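PDB 3MAY: possible exported protein from Mycobacterium tuberculosis, which binds heme, free or taken from host hemoglobin, and delivers it to the membrane proteins MmpL3 and MmpL11 for iron acquisition. Local coordinates for residues C[37-41]-C[42-46]. Residues are numbered along the deposited sequence; the frame is centred on the assembly and turned at random.
Sequences TAVLQ and QQVGP
One face of the Q42 side-chain amide is turned to the methyl of A38, with A38 CB 4.3 Å from Q42 OE1, marginally the nearest atom of the amide; A38 O lies off to the side of the same face, past the edge between OE1 and CG. Q42 follows helix 30-41, and the helix closes here in a Schellman motif. Q42 CG stands anti to its own carbonyl carbon (chi1 -68°), and from there the extended chain runs back along the helix, its CB passing 3.4 Å from A38 O. That oxygen accepts a backbone bond: Q42 N donates to A38 O at 2.7 Å, almost straight at 173°.

One residue on, Q43 takes a positive phi of 78° and serves as the C-prime residue. The chain folds back over the helix end, so V44 N reaches V39 O at 2.8 Å while Q43 N makes a weak bond to L40 O at 3.3 Å. These bonds give V39 O and, weakly, L40 O a partner, and the turn redirects the chain to G45, at the N-cap position of helix 46-57; G45 O accepts a bond from S48 OG.

V39 also packs on S48 and L52 of that second helix, and its side chain lies about 9 Å from that of H55, which probably binds heme. A second subunit closes over the turn, with its I90 against V39 and its G86 against V44. Within the turn the two valines meet at a slant: V39 CG1, anti to its backbone N, rests 3.9 Å from V44 CA and 4.1 Å from V44 CG1.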
loop_
_atom_site.group_PDB
_atom_site.type_symbol
_atom_site.label_atom_id
_atom_site.label_comp_id
_atom_site.label_asym_id
_atom_site.label_seq_id
_atom_site.Cartn_x
_atom_site.Cartn_y
_atom_site.Cartn_z
ATOM N N THR C 37 10.457 -12.920 -5.358
ATOM C CA THR C 37 9.428 -13.681 -6.020
ATOM C C THR C 37 8.488 -14.268 -4.972
ATOM O O THR C 37 7.279 -14.055 -5.029
ATOM C CB THR C 37 10.076 -14.748 -6.861
ATOM O OG1 THR C 37 10.770 -14.105 -7.940
ATOM C CG2 THR C 37 9.019 -15.747 -7.371
ATOM N N ALA C 38 9.066 -14.964 -3.990
ATOM C CA ALA C 38 8.301 -15.422 -2.817
ATOM C C ALA C 38 7.360 -14.313 -2.350
ATOM O O ALA C 38 6.183 -14.554 -2.333
ATOM C CB ALA C 38 9.213 -15.921 -1.679
ATOM N N VAL C 39 7.846 -13.094 -2.081
ATOM C CA VAL C 39 6.925 -11.996 -1.726
ATOM C C VAL C 39 5.797 -11.789 -2.725
ATOM O O VAL C 39 4.642 -11.665 -2.322
ATOM C CB VAL C 39 7.598 -10.627 -1.452
ATOM C CG1 VAL C 39 6.559 -9.582 -1.187
ATOM C CG2 VAL C 39 8.538 -10.693 -0.263
ATOM N N LEU C 40 6.084 -11.737 -4.021
ATOM C CA LEU C 40 4.962 -11.712 -4.994
ATOM C C LEU C 40 4.025 -12.951 -4.893
ATOM O O LEU C 40 2.823 -12.815 -5.024
ATOM C CB LEU C 40 5.438 -11.524 -6.439
ATOM C CG LEU C 40 6.290 -10.300 -6.798
ATOM C CD1 LEU C 40 6.933 -10.489 -8.194
ATOM C CD2 LEU C 40 5.548 -8.981 -6.736
ATOM N N GLN C 41 4.597 -14.131 -4.663
ATOM C CA GLN C 41 3.923 -15.428 -4.743
ATOM C C GLN C 41 3.068 -15.697 -3.533
ATOM O O GLN C 41 1.974 -16.255 -3.628
ATOM C CB GLN C 41 4.956 -16.552 -4.780
ATOM C CG GLN C 41 4.997 -17.361 -6.041
ATOM C CD GLN C 41 6.347 -18.082 -6.244
ATOM O OE1 GLN C 41 6.982 -18.505 -5.276
ATOM N NE2 GLN C 41 6.774 -18.230 -7.521
ATOM N N GLN C 42 3.615 -15.367 -2.371
ATOM C CA GLN C 42 2.932 -15.521 -1.109
ATOM C C GLN C 42 1.984 -14.353 -0.900
ATOM O O GLN C 42 1.317 -14.291 0.115
ATOM C CB GLN C 42 3.956 -15.634 0.023
ATOM C CG GLN C 42 4.781 -16.918 -0.018
ATOM C CD GLN C 42 5.951 -16.959 0.999
ATOM O OE1 GLN C 42 6.386 -15.936 1.536
ATOM N NE2 GLN C 42 6.491 -18.146 1.215
ATOM N N GLN C 43 1.926 -13.438 -1.867
ATOM C CA GLN C 43 0.919 -12.359 -1.894
ATOM C C GLN C 43 1.219 -11.190 -0.935
ATOM O O GLN C 43 0.320 -10.593 -0.363
ATOM C CB GLN C 43 -0.480 -12.945 -1.598
ATOM C CG GLN C 43 -1.056 -13.766 -2.728
ATOM C CD GLN C 43 -1.890 -12.923 -3.667
ATOM O OE1 GLN C 43 -2.843 -13.418 -4.279
ATOM N NE2 GLN C 43 -1.573 -11.637 -3.753
ATOM N N VAL C 44 2.496 -10.854 -0.777
ATOM C CA VAL C 44 2.934 -9.935 0.293
ATOM C C VAL C 44 2.394 -10.377 1.660
ATOM O O VAL C 44 1.708 -9.630 2.353
ATOM C CB VAL C 44 2.588 -8.444 0.015
ATOM C CG1 VAL C 44 3.556 -7.536 0.779
ATOM C CG2 VAL C 44 2.688 -8.145 -1.487
ATOM N N GLY C 45 2.719 -11.617 2.024
ATOM C CA GLY C 45 2.430 -12.140 3.347
ATOM C C GLY C 45 3.349 -11.563 4.410
ATOM O O GLY C 45 4.441 -11.066 4.114
ATOM N N PRO C 46 2.912 -11.617 5.671
ATOM C CA PRO C 46 3.807 -11.276 6.778
ATOM C C PRO C 46 5.175 -11.999 6.714
ATOM O O PRO C 46 6.214 -11.370 6.910
ATOM C CB PRO C 46 3.000 -11.699 7.996
ATOM C CG PRO C 46 1.599 -11.539 7.560
ATOM C CD PRO C 46 1.524 -11.803 6.112
#